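Local coordinates for protein prolyl-tRNA synthetase (Giardia lamblia ATCC 50803, PDB 3IAL) that probably attaches L-proline to its cognate tRNA at the cost of ATP, and is seen here holding the prolyl-adenylate intermediate, at residues L209-F217 with T467-D475; A484-V495 with A508-S517. All blocks are in the same frame, centred on the assembly; numbering follows the deposited sequence.

Interaction 1 joins the C-terminal domain to the catalytic core; interaction 2 lies within the C-terminal domain, and their centres are about 9 Å apart. Interaction 1 sets helix 472-482 and the residues leading to it against the loop that leaves core strand 207-211; interaction 2 pairs strand 485-489, which follows that helix, with strand 510-515. Arg210 N probably bonds to His489 O (2.7 Å), so strand 485-489 runs antiparallel beside the core strand there. Asp475 ties the two contacts together, its OD1 2.6 Å from Ile486 N. Interaction 1 reaches the ligand through Phe217; from interaction 2 the Arg487 side chain, salt-bridged to Asp227, stays about 8 Å from it.

Interaction 1: L209-F217 with T467-D475; sequences LRRVCWDRF and TEADGEVWD. With PR8 (5'-O-[(R)-hydroxy{[(2S)-pyrrolidin-2-ylcarbonyl]oxy}phosphoryl]adenosine), chain H.
Trp214 lays its indole on Glu472, on helix 472-482, and this is where the loop after strand 207-211 of the class II synthetase core meets the C-terminal domain. The ring is sandwiched. On one face Glu472 CB sits 3.6 Å above the plane, over its centre, and Glu472 CG makes a CH-pi contact with the five-membered ring. On the opposite face lies Val212 CB, from the same loop as the tryptophan and set toward the rim. Glu472 turns its CG away from its own backbone N (chi1 -169°) and then runs extended, which carries the carboxylate along the indole, the two planes only 6° apart; its OE1 ends 3.5 Å from Trp214 CB.

The ring's edges are used as well. Trp214 NE1 donates to Asp475 OD2 at 3.3 Å, a long bond that reaches the oxygen from above the carboxylate plane, 60° out of it. The strongest partner of Asp475 is the backbone N-H of Ile486, at OD1, and OD2 also forms a salt bridge with Lys479, so the indole meets a group already fixed by its neighbours. Further round, Glu468 O lies near the ring plane, 3.5 Å from Trp214 CZ3.

Cys213 covers the other end of the contact. Its SG rests against the backbone of residues 467-469, 3.7 Å from Ala469 N, and a water accepts weakly from Cys213 N while donating to Thr467 O. Behind it, Arg216 NE bonds to Cys213 O, which lies in the guanidinium plane and offers a lone pair. Three residues after the tryptophan the loop enters the active site, where Phe217 puts a ring face over the proline CA of the bound adenylate and its CE1 comes 3.3 Å from the carbonyl O of that ligand.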
loop_
_atom_site.group_PDB
_atom_site.type_symbol
_atom_site.label_atom_id
_atom_site.label_comp_id
_atom_site.label_asym_id
_atom_site.label_seq_id
_atom_site.Cartn_x
_atom_site.Cartn_y
_atom_site.Cartn_z
ATOM N N LEU B 209 -11.709 4.292 -25.895
ATOM C CA LEU B 209 -13.030 4.140 -26.494
ATOM C C LEU B 209 -14.155 4.461 -25.534
ATOM O O LEU B 209 -14.037 4.257 -24.330
ATOM C CB LEU B 209 -13.237 2.703 -26.966
ATOM C CG LEU B 209 -12.277 2.150 -28.011
ATOM C CD1 LEU B 209 -12.483 0.648 -28.133
ATOM C CD2 LEU B 209 -12.455 2.857 -29.356
ATOM N N ARG B 210 -15.258 4.945 -26.091
ATOM C CA ARG B 210 -16.541 4.878 -25.434
ATOM C C ARG B 210 -17.065 3.450 -25.658
ATOM O O ARG B 210 -17.381 3.064 -26.787
ATOM C CB ARG B 210 -17.506 5.911 -26.023
ATOM C CG ARG B 210 -18.919 5.895 -25.417
ATOM C CD ARG B 210 -18.948 6.466 -24.013
ATOM N NE ARG B 210 -18.708 7.910 -23.988
ATOM C CZ ARG B 210 -19.629 8.850 -24.231
ATOM N NH1 ARG B 210 -20.885 8.527 -24.525
ATOM N NH2 ARG B 210 -19.288 10.134 -24.181
ATOM N N ARG B 211 -17.142 2.667 -24.583
ATOM C CA ARG B 211 -17.633 1.290 -24.673
ATOM C C ARG B 211 -19.055 1.284 -25.230
ATOM O O ARG B 211 -19.863 2.146 -24.887
ATOM C CB ARG B 211 -17.567 0.607 -23.299
ATOM C CG ARG B 211 -18.112 -0.821 -23.233
ATOM C CD ARG B 211 -17.214 -1.811 -23.948
ATOM N NE ARG B 211 -15.966 -2.104 -23.241
ATOM C CZ ARG B 211 -14.771 -2.271 -23.826
ATOM N NH1 ARG B 211 -14.616 -2.117 -25.140
ATOM N NH2 ARG B 211 -13.701 -2.568 -23.090
ATOM N N VAL B 212 -19.347 0.334 -26.116
ATOM C CA VAL B 212 -20.703 0.190 -26.664
ATOM C C VAL B 212 -21.756 0.182 -25.550
ATOM O O VAL B 212 -21.549 -0.407 -24.484
ATOM C CB VAL B 212 -20.850 -1.084 -27.516
ATOM C CG1 VAL B 212 -20.036 -0.956 -28.806
ATOM C CG2 VAL B 212 -20.459 -2.330 -26.714
ATOM N N CYS B 213 -22.878 0.845 -25.802
ATOM C CA CYS B 213 -23.847 1.137 -24.749
ATOM C C CYS B 213 -24.539 -0.110 -24.180
ATOM O O CYS B 213 -24.945 -0.111 -23.020
ATOM C CB CYS B 213 -24.869 2.173 -25.223
ATOM S SG CYS B 213 -25.875 1.659 -26.603
ATOM N N TRP B 214 -24.628 -1.179 -24.965
ATOM C CA TRP B 214 -25.192 -2.455 -24.474
ATOM C C TRP B 214 -24.211 -3.281 -23.618
ATOM O O TRP B 214 -24.582 -4.350 -23.137
ATOM C CB TRP B 214 -25.713 -3.310 -25.641
ATOM C CG TRP B 214 -24.659 -3.676 -26.650
ATOM C CD1 TRP B 214 -23.803 -4.736 -26.594
ATOM C CD2 TRP B 214 -24.341 -2.964 -27.854
ATOM N NE1 TRP B 214 -22.977 -4.735 -27.694
ATOM C CE2 TRP B 214 -23.284 -3.655 -28.480
ATOM C CE3 TRP B 214 -24.852 -1.814 -28.465
ATOM C CZ2 TRP B 214 -22.723 -3.229 -29.694
ATOM C CZ3 TRP B 214 -24.292 -1.389 -29.668
ATOM C CH2 TRP B 214 -23.238 -2.096 -30.269
ATOM N N ASP B 215 -22.979 -2.798 -23.436
ATOM C CA ASP B 215 -21.987 -3.458 -22.571
ATOM C C ASP B 215 -21.311 -2.471 -21.596
ATOM O O ASP B 215 -20.136 -2.626 -21.242
ATOM C CB ASP B 215 -20.932 -4.172 -23.439
ATOM C CG ASP B 215 -20.164 -5.252 -22.683
ATOM O OD1 ASP B 215 -20.721 -5.864 -21.749
ATOM O OD2 ASP B 215 -18.988 -5.491 -23.037
ATOM N N ARG B 216 -22.065 -1.459 -21.172
ATOM C CA ARG B 216 -21.651 -0.520 -20.132
ATOM C C ARG B 216 -21.405 -1.224 -18.797
ATOM O O ARG B 216 -21.985 -2.279 -18.523
ATOM C CB ARG B 216 -22.765 0.495 -19.870
ATOM C CG ARG B 216 -22.910 1.587 -20.882
ATOM C CD ARG B 216 -24.165 2.386 -20.583
ATOM N NE ARG B 216 -25.374 1.644 -20.938
ATOM C CZ ARG B 216 -26.595 1.887 -20.465
ATOM N NH1 ARG B 216 -26.813 2.855 -19.583
ATOM N NH2 ARG B 216 -27.609 1.140 -20.874
ATOM N N PHE B 217 -20.582 -0.602 -17.957
ATOM C CA PHE B 217 -20.455 -1.007 -16.558
ATOM C C PHE B 217 -21.859 -1.046 -15.936
ATOM O O PHE B 217 -22.655 -0.127 -16.155
ATOM C CB PHE B 217 -19.553 -0.035 -15.792
ATOM C CG PHE B 217 -19.331 -0.405 -14.345
ATOM C CD1 PHE B 217 -18.454 -1.425 -14.002
ATOM C CD2 PHE B 217 -19.986 0.275 -13.328
ATOM C CE1 PHE B 217 -18.246 -1.768 -12.681
ATOM C CE2 PHE B 217 -19.777 -0.065 -11.989
ATOM C CZ PHE B 217 -18.908 -1.082 -11.669
ATOM N N THR B 467 -24.388 4.564 -32.872
ATOM C CA THR B 467 -23.771 4.314 -31.579
ATOM C C THR B 467 -24.836 3.878 -30.586
ATOM O O THR B 467 -24.552 3.735 -29.400
ATOM C CB THR B 467 -23.073 5.572 -31.036
ATOM O OG1 THR B 467 -24.053 6.584 -30.749
ATOM C CG2 THR B 467 -22.060 6.087 -32.038
ATOM N N GLU B 468 -26.055 3.665 -31.086
ATOM C CA GLU B 468 -27.204 3.339 -30.262
ATOM C C GLU B 468 -27.371 1.812 -30.150
ATOM O O GLU B 468 -26.611 1.040 -30.755
ATOM C CB GLU B 468 -28.465 4.018 -30.841
ATOM C CG GLU B 468 -28.369 5.567 -30.852
ATOM C CD GLU B 468 -29.544 6.278 -31.540
ATOM O OE1 GLU B 468 -30.321 5.646 -32.288
ATOM O OE2 GLU B 468 -29.678 7.501 -31.338
ATOM N N ALA B 469 -28.370 1.400 -29.378
ATOM C CA ALA B 469 -28.544 0.007 -28.964
ATOM C C ALA B 469 -28.746 -0.981 -30.113
ATOM O O ALA B 469 -28.325 -2.132 -30.001
ATOM C CB ALA B 469 -29.704 -0.104 -27.953
ATOM N N ASP B 470 -29.354 -0.540 -31.215
ATOM C CA ASP B 470 -29.578 -1.433 -32.365
ATOM C C ASP B 470 -28.287 -1.905 -33.053
ATOM O O ASP B 470 -28.309 -2.851 -33.835
ATOM C CB ASP B 470 -30.580 -0.841 -33.382
ATOM C CG ASP B 470 -30.259 0.591 -33.782
ATOM O OD1 ASP B 470 -29.070 0.974 -33.794
ATOM O OD2 ASP B 470 -31.210 1.338 -34.094
ATOM N N GLY B 471 -27.155 -1.282 -32.732
ATOM C CA GLY B 471 -25.857 -1.751 -33.219
ATOM C C GLY B 471 -25.459 -3.131 -32.719
ATOM O O GLY B 471 -24.601 -3.783 -33.313
ATOM N N GLU B 472 -26.068 -3.577 -31.620
ATOM C CA GLU B 472 -25.781 -4.899 -31.064
ATOM C C GLU B 472 -26.063 -6.035 -32.051
ATOM O O GLU B 472 -25.436 -7.084 -31.976
ATOM C CB GLU B 472 -26.563 -5.142 -29.768
ATOM C CG GLU B 472 -26.080 -6.379 -29.049
ATOM C CD GLU B 472 -26.699 -6.606 -27.697
ATOM O OE1 GLU B 472 -27.582 -5.831 -27.278
ATOM O OE2 GLU B 472 -26.272 -7.584 -27.051
ATOM N N VAL B 473 -26.998 -5.821 -32.972
ATOM C CA VAL B 473 -27.313 -6.803 -34.012
ATOM C C VAL B 473 -26.044 -7.198 -34.786
ATOM O O VAL B 473 -25.797 -8.382 -35.037
ATOM C CB VAL B 473 -28.405 -6.255 -34.972
ATOM C CG1 VAL B 473 -28.641 -7.190 -36.139
ATOM C CG2 VAL B 473 -29.713 -6.029 -34.203
ATOM N N TRP B 474 -25.236 -6.194 -35.124
ATOM C CA TRP B 474 -23.958 -6.393 -35.808
ATOM C C TRP B 474 -22.858 -6.941 -34.894
ATOM O O TRP B 474 -21.999 -7.698 -35.345
ATOM C CB TRP B 474 -23.526 -5.089 -36.488
ATOM C CG TRP B 474 -24.392 -4.801 -37.679
ATOM C CD1 TRP B 474 -25.426 -3.906 -37.758
ATOM C CD2 TRP B 474 -24.332 -5.457 -38.949
ATOM N NE1 TRP B 474 -25.994 -3.953 -39.011
ATOM C CE2 TRP B 474 -25.344 -4.898 -39.758
ATOM C CE3 TRP B 474 -23.519 -6.466 -39.482
ATOM C CZ2 TRP B 474 -25.558 -5.308 -41.079
ATOM C CZ3 TRP B 474 -23.732 -6.872 -40.796
ATOM C CH2 TRP B 474 -24.744 -6.295 -41.575
ATOM N N ASP B 475 -22.890 -6.585 -33.612
ATOM C CA ASP B 475 -21.980 -7.190 -32.640
ATOM C C ASP B 475 -22.151 -8.720 -32.645
ATOM O O ASP B 475 -21.170 -9.467 -32.699
ATOM C CB ASP B 475 -22.226 -6.605 -31.243
ATOM C CG ASP B 475 -21.188 -7.041 -30.215
ATOM O OD1 ASP B 475 -19.963 -7.035 -30.501
ATOM O OD2 ASP B 475 -21.613 -7.372 -29.094
HETATM C C PR8 H . -15.072 -0.838 -12.426
HETATM N N PR8 H . -15.764 -0.024 -10.258
HETATM O O PR8 H . -15.065 -1.939 -11.871
HETATM P P PR8 H . -14.248 -1.913 -14.509
HETATM N N1 PR8 H . -8.690 -9.810 -13.449
HETATM C C2 PR8 H . -7.855 -8.777 -13.500
HETATM N N3 PR8 H . -8.281 -7.531 -13.719
HETATM C C4 PR8 H . -9.573 -7.266 -13.900
HETATM C C5 PR8 H . -10.476 -8.323 -13.863
HETATM C C6 PR8 H . -10.010 -9.614 -13.629
HETATM N N6 PR8 H . -10.864 -10.638 -13.582
HETATM N N7 PR8 H . -11.687 -7.820 -14.067
HETATM C C8 PR8 H . -11.561 -6.500 -14.228
HETATM N N9 PR8 H . -10.270 -6.153 -14.136
HETATM C CA PR8 H . -15.432 0.413 -11.625
HETATM C CB PR8 H . -14.203 1.301 -11.520
HETATM C CD PR8 H . -15.002 0.809 -9.335
HETATM C CG PR8 H . -13.692 1.067 -10.091
HETATM C "C1'" PR8 H . -9.750 -4.754 -14.270
HETATM O O10 PR8 H . -14.806 -0.608 -13.740
HETATM O O1P PR8 H . -15.289 -2.944 -14.750
HETATM C "C2'" PR8 H . -9.898 -4.201 -15.708
HETATM O "O2'" PR8 H . -8.731 -3.445 -16.065
HETATM O O2P PR8 H . -13.672 -1.358 -15.902
HETATM C "C3'" PR8 H . -11.045 -3.227 -15.577
HETATM O "O3'" PR8 H . -10.971 -2.231 -16.599
HETATM C "C4'" PR8 H . -10.653 -2.638 -14.234
HETATM O "O4'" PR8 H . -10.520 -3.833 -13.432
HETATM C "C5'" PR8 H . -11.757 -1.723 -13.752
HETATM O "O5'" PR8 H . -12.978 -2.432 -13.670
HETATM O O HOH W 1 -22.488 3.207 -27.843
#

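Interaction 2: A484-V495 with A508-S517; sequences AEIRGHNPDENV and AVCYMYCAKS
Tyr513 packs beside Gly488 at a classic beta bulge in the antiparallel pair 485-489 and 510-515 of the C-terminal domain: Arg487 and Gly488 both face this one tyrosine. Starting at CB, which lies 3.7 Å from Gly488 O, the side chain rises from the face of the sheet and leans toward the 490-493 turn. Tyr513 CG passes the same carbonyl, and CD2 is 3.6 Å from Gly488 O, which meets the ring at its edge, in plane; Leu209 of the core packs on this ring too. Farther out, CE2 and CZ run up to the carboxylate of Glu493, CZ at 3.6 Å from Glu493 OE1. The tip, Tyr513 OH, donates to the syn lone pair of Glu493 OE1, 2.6 Å away, the carboxylate standing 79° from the ring plane. Arg461 salt-bridges OE2, so each carboxylate oxygen has a partner, and its NE bonds weakly to Tyr513 OH.

Beyond the bulge, a water accepts from Asn490 N and lies 2.7 Å from Tyr511 O, to which it may donate. At the bulge itself, Arg487 N bonds to Tyr513 O, and the arginine chain, bent at chi2 and chi3, brings NH1 to Glu485 OE2 at 2.6 Å in a salt bridge, beside Ser517.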
loop_
_atom_site.group_PDB
_atom_site.type_symbol
_atom_site.label_atom_id
_atom_site.label_comp_id
_atom_site.label_asym_id
_atom_site.label_seq_id
_atom_site.Cartn_x
_atom_site.Cartn_y
_atom_site.Cartn_z
ATOM N N ALA B 484 -15.067 -11.944 -32.669
ATOM C CA ALA B 484 -14.676 -10.580 -32.330
ATOM C C ALA B 484 -15.913 -9.803 -31.934
ATOM O O ALA B 484 -17.024 -10.075 -32.408
ATOM C CB ALA B 484 -13.983 -9.905 -33.507
ATOM N N GLU B 485 -15.723 -8.820 -31.071
ATOM C CA GLU B 485 -16.838 -8.011 -30.621
ATOM C C GLU B 485 -16.614 -6.543 -30.892
ATOM O O GLU B 485 -15.478 -6.067 -30.932
ATOM C CB GLU B 485 -17.099 -8.244 -29.141
ATOM C CG GLU B 485 -15.991 -7.810 -28.214
ATOM C CD GLU B 485 -16.223 -8.309 -26.803
ATOM O OE1 GLU B 485 -16.463 -9.527 -26.643
ATOM O OE2 GLU B 485 -16.168 -7.484 -25.864
ATOM N N ILE B 486 -17.711 -5.821 -31.079
ATOM C CA ILE B 486 -17.638 -4.388 -31.221
ATOM C C ILE B 486 -17.342 -3.817 -29.834
ATOM O O ILE B 486 -18.121 -3.995 -28.908
ATOM C CB ILE B 486 -18.923 -3.799 -31.799
ATOM C CG1 ILE B 486 -19.186 -4.371 -33.196
ATOM C CG2 ILE B 486 -18.820 -2.289 -31.858
ATOM C CD1 ILE B 486 -20.496 -3.899 -33.817
ATOM N N ARG B 487 -16.200 -3.146 -29.717
ATOM C CA ARG B 487 -15.713 -2.628 -28.449
ATOM C C ARG B 487 -16.225 -1.237 -28.172
ATOM O O ARG B 487 -16.577 -0.917 -27.036
ATOM C CB ARG B 487 -14.185 -2.607 -28.456
ATOM C CG ARG B 487 -13.575 -3.978 -28.639
ATOM C CD ARG B 487 -13.915 -4.918 -27.488
ATOM N NE ARG B 487 -13.048 -4.709 -26.341
ATOM C CZ ARG B 487 -13.023 -5.485 -25.258
ATOM N NH1 ARG B 487 -13.845 -6.517 -25.152
ATOM N NH2 ARG B 487 -12.170 -5.225 -24.270
ATOM N N GLY B 488 -16.240 -0.402 -29.204
ATOM C CA GLY B 488 -16.792 0.945 -29.093
ATOM C C GLY B 488 -16.218 1.903 -30.123
ATOM O O GLY B 488 -15.557 1.494 -31.087
ATOM N N HIS B 489 -16.478 3.185 -29.903
ATOM C CA HIS B 489 -15.966 4.238 -30.761
ATOM C C HIS B 489 -15.317 5.324 -29.912
ATOM O O HIS B 489 -15.560 5.413 -28.714
ATOM C CB HIS B 489 -17.099 4.824 -31.608
ATOM C CG HIS B 489 -18.002 5.750 -30.862
ATOM N ND1 HIS B 489 -18.943 5.308 -29.960
ATOM C CD2 HIS B 489 -18.104 7.101 -30.882
ATOM C CE1 HIS B 489 -19.587 6.347 -29.454
ATOM N NE2 HIS B 489 -19.095 7.447 -29.997
ATOM N N ASN B 490 -14.487 6.140 -30.547
ATOM C CA ASN B 490 -13.893 7.305 -29.906
ATOM C C ASN B 490 -14.681 8.534 -30.325
ATOM O O ASN B 490 -14.647 8.904 -31.496
ATOM C CB ASN B 490 -12.435 7.442 -30.338
ATOM C CG ASN B 490 -11.660 8.437 -29.492
ATOM O OD1 ASN B 490 -12.210 9.425 -28.999
ATOM N ND2 ASN B 490 -10.370 8.183 -29.333
ATOM N N PRO B 491 -15.415 9.166 -29.383
ATOM C CA PRO B 491 -16.233 10.313 -29.767
ATOM C C PRO B 491 -15.419 11.497 -30.297
ATOM O O PRO B 491 -15.946 12.305 -31.067
ATOM C CB PRO B 491 -16.948 10.689 -28.460
ATOM C CG PRO B 491 -16.885 9.489 -27.623
ATOM C CD PRO B 491 -15.579 8.851 -27.955
ATOM N N ASP B 492 -14.152 11.580 -29.896
ATOM C CA ASP B 492 -13.240 12.627 -30.367
ATOM C C ASP B 492 -12.767 12.439 -31.819
ATOM O O ASP B 492 -12.178 13.356 -32.391
ATOM C CB ASP B 492 -12.030 12.730 -29.430
ATOM C CG ASP B 492 -12.420 13.144 -28.014
ATOM O OD1 ASP B 492 -13.256 14.066 -27.867
ATOM O OD2 ASP B 492 -11.891 12.542 -27.053
ATOM N N GLU B 493 -13.000 11.260 -32.397
ATOM C CA GLU B 493 -12.754 11.036 -33.818
ATOM C C GLU B 493 -14.010 11.409 -34.584
ATOM O O GLU B 493 -15.063 10.808 -34.382
ATOM C CB GLU B 493 -12.422 9.571 -34.106
ATOM C CG GLU B 493 -11.049 9.125 -33.653
ATOM C CD GLU B 493 -10.828 7.636 -33.856
ATOM O OE1 GLU B 493 -10.147 7.018 -33.015
ATOM O OE2 GLU B 493 -11.331 7.084 -34.852
ATOM N N ASN B 494 -13.907 12.393 -35.469
ATOM C CA ASN B 494 -15.081 12.830 -36.226
ATOM C C ASN B 494 -15.129 12.236 -37.630
ATOM O O ASN B 494 -14.148 12.275 -38.370
ATOM C CB ASN B 494 -15.194 14.360 -36.252
ATOM C CG ASN B 494 -16.277 14.870 -35.311
ATOM O OD1 ASN B 494 -17.428 14.431 -35.385
ATOM N ND2 ASN B 494 -15.916 15.794 -34.423
ATOM N N VAL B 495 -16.282 11.662 -37.966
ATOM C CA VAL B 495 -16.463 11.001 -39.246
ATOM C C VAL B 495 -16.537 12.039 -40.357
ATOM O O VAL B 495 -17.075 13.136 -40.173
ATOM C CB VAL B 495 -17.722 10.096 -39.267
ATOM C CG1 VAL B 495 -18.999 10.918 -39.117
ATOM C CG2 VAL B 495 -17.764 9.272 -40.549
ATOM N N ALA B 508 -22.615 6.853 -42.255
ATOM C CA ALA B 508 -21.789 6.591 -41.080
ATOM C C ALA B 508 -21.861 7.761 -40.106
ATOM O O ALA B 508 -21.796 8.921 -40.519
ATOM C CB ALA B 508 -20.344 6.331 -41.486
ATOM N N VAL B 509 -22.002 7.450 -38.817
ATOM C CA VAL B 509 -21.969 8.468 -37.756
ATOM C C VAL B 509 -20.755 8.332 -36.826
ATOM O O VAL B 509 -20.558 9.175 -35.962
ATOM C CB VAL B 509 -23.255 8.438 -36.890
ATOM C CG1 VAL B 509 -24.482 8.645 -37.753
ATOM C CG2 VAL B 509 -23.362 7.124 -36.111
ATOM N N CYS B 510 -19.951 7.283 -36.998
ATOM C CA CYS B 510 -18.776 7.048 -36.147
ATOM C C CYS B 510 -17.876 5.982 -36.759
ATOM O O CYS B 510 -18.266 5.314 -37.724
ATOM C CB CYS B 510 -19.209 6.576 -34.756
ATOM S SG CYS B 510 -19.962 4.905 -34.746
ATOM N N TYR B 511 -16.678 5.824 -36.193
ATOM C CA TYR B 511 -15.822 4.673 -36.489
ATOM C C TYR B 511 -15.843 3.729 -35.293
ATOM O O TYR B 511 -15.393 4.082 -34.201
ATOM C CB TYR B 511 -14.384 5.100 -36.787
ATOM C CG TYR B 511 -14.280 6.111 -37.894
ATOM C CD1 TYR B 511 -14.335 5.723 -39.230
ATOM C CD2 TYR B 511 -14.134 7.463 -37.608
ATOM C CE1 TYR B 511 -14.252 6.662 -40.255
ATOM C CE2 TYR B 511 -14.042 8.404 -38.615
ATOM C CZ TYR B 511 -14.104 8.003 -39.934
ATOM O OH TYR B 511 -14.015 8.950 -40.919
ATOM N N MET B 512 -16.386 2.536 -35.497
ATOM C CA MET B 512 -16.367 1.521 -34.462
ATOM C C MET B 512 -15.051 0.767 -34.534
ATOM O O MET B 512 -14.385 0.752 -35.581
ATOM C CB MET B 512 -17.543 0.550 -34.604
ATOM C CG MET B 512 -18.851 1.093 -34.076
ATOM S SD MET B 512 -18.769 1.496 -32.316
ATOM C CE MET B 512 -20.493 1.815 -31.965
ATOM N N TYR B 513 -14.686 0.171 -33.399
ATOM C CA TYR B 513 -13.534 -0.704 -33.287
ATOM C C TYR B 513 -13.981 -2.072 -32.812
ATOM O O TYR B 513 -14.658 -2.201 -31.781
ATOM C CB TYR B 513 -12.523 -0.152 -32.289
ATOM C CG TYR B 513 -11.814 1.102 -32.733
ATOM C CD1 TYR B 513 -10.512 1.053 -33.202
ATOM C CD2 TYR B 513 -12.436 2.339 -32.650
ATOM C CE1 TYR B 513 -9.847 2.201 -33.591
ATOM C CE2 TYR B 513 -11.784 3.494 -33.037
ATOM C CZ TYR B 513 -10.484 3.422 -33.497
ATOM O OH TYR B 513 -9.829 4.563 -33.891
ATOM N N CYS B 514 -13.565 -3.094 -33.557
ATOM C CA CYS B 514 -13.927 -4.467 -33.274
ATOM C C CYS B 514 -12.645 -5.229 -32.948
ATOM O O CYS B 514 -11.593 -4.941 -33.523
ATOM C CB CYS B 514 -14.627 -5.063 -34.506
ATOM S SG CYS B 514 -14.589 -6.829 -34.635
ATOM N N ALA B 515 -12.744 -6.201 -32.043
ATOM C CA ALA B 515 -11.594 -7.019 -31.651
ATOM C C ALA B 515 -11.993 -8.256 -30.849
ATOM O O ALA B 515 -13.059 -8.299 -30.232
ATOM C CB ALA B 515 -10.603 -6.196 -30.835
ATOM N N LYS B 516 -11.114 -9.256 -30.877
ATOM C CA LYS B 516 -11.160 -10.370 -29.944
ATOM C C LYS B 516 -10.671 -9.875 -28.599
ATOM O O LYS B 516 -9.642 -9.205 -28.513
ATOM C CB LYS B 516 -10.236 -11.503 -30.384
ATOM C CG LYS B 516 -10.805 -12.451 -31.402
ATOM C CD LYS B 516 -10.070 -13.780 -31.315
ATOM C CE LYS B 516 -10.571 -14.789 -32.318
ATOM N NZ LYS B 516 -10.296 -16.182 -31.842
ATOM N N SER B 517 -11.391 -10.234 -27.547
ATOM C CA SER B 517 -11.107 -9.751 -26.210
ATOM C C SER B 517 -10.618 -10.889 -25.337
ATOM O O SER B 517 -10.927 -12.048 -25.602
ATOM C CB SER B 517 -12.386 -9.171 -25.611
ATOM O OG SER B 517 -12.164 -8.649 -24.313
HETATM O O HOH W 2 -10.612 -7.526 -22.216
HETATM O O HOH W 3 -16.280 7.778 -34.005
HETATM O O HOH W 4 -14.119 6.242 -33.228
#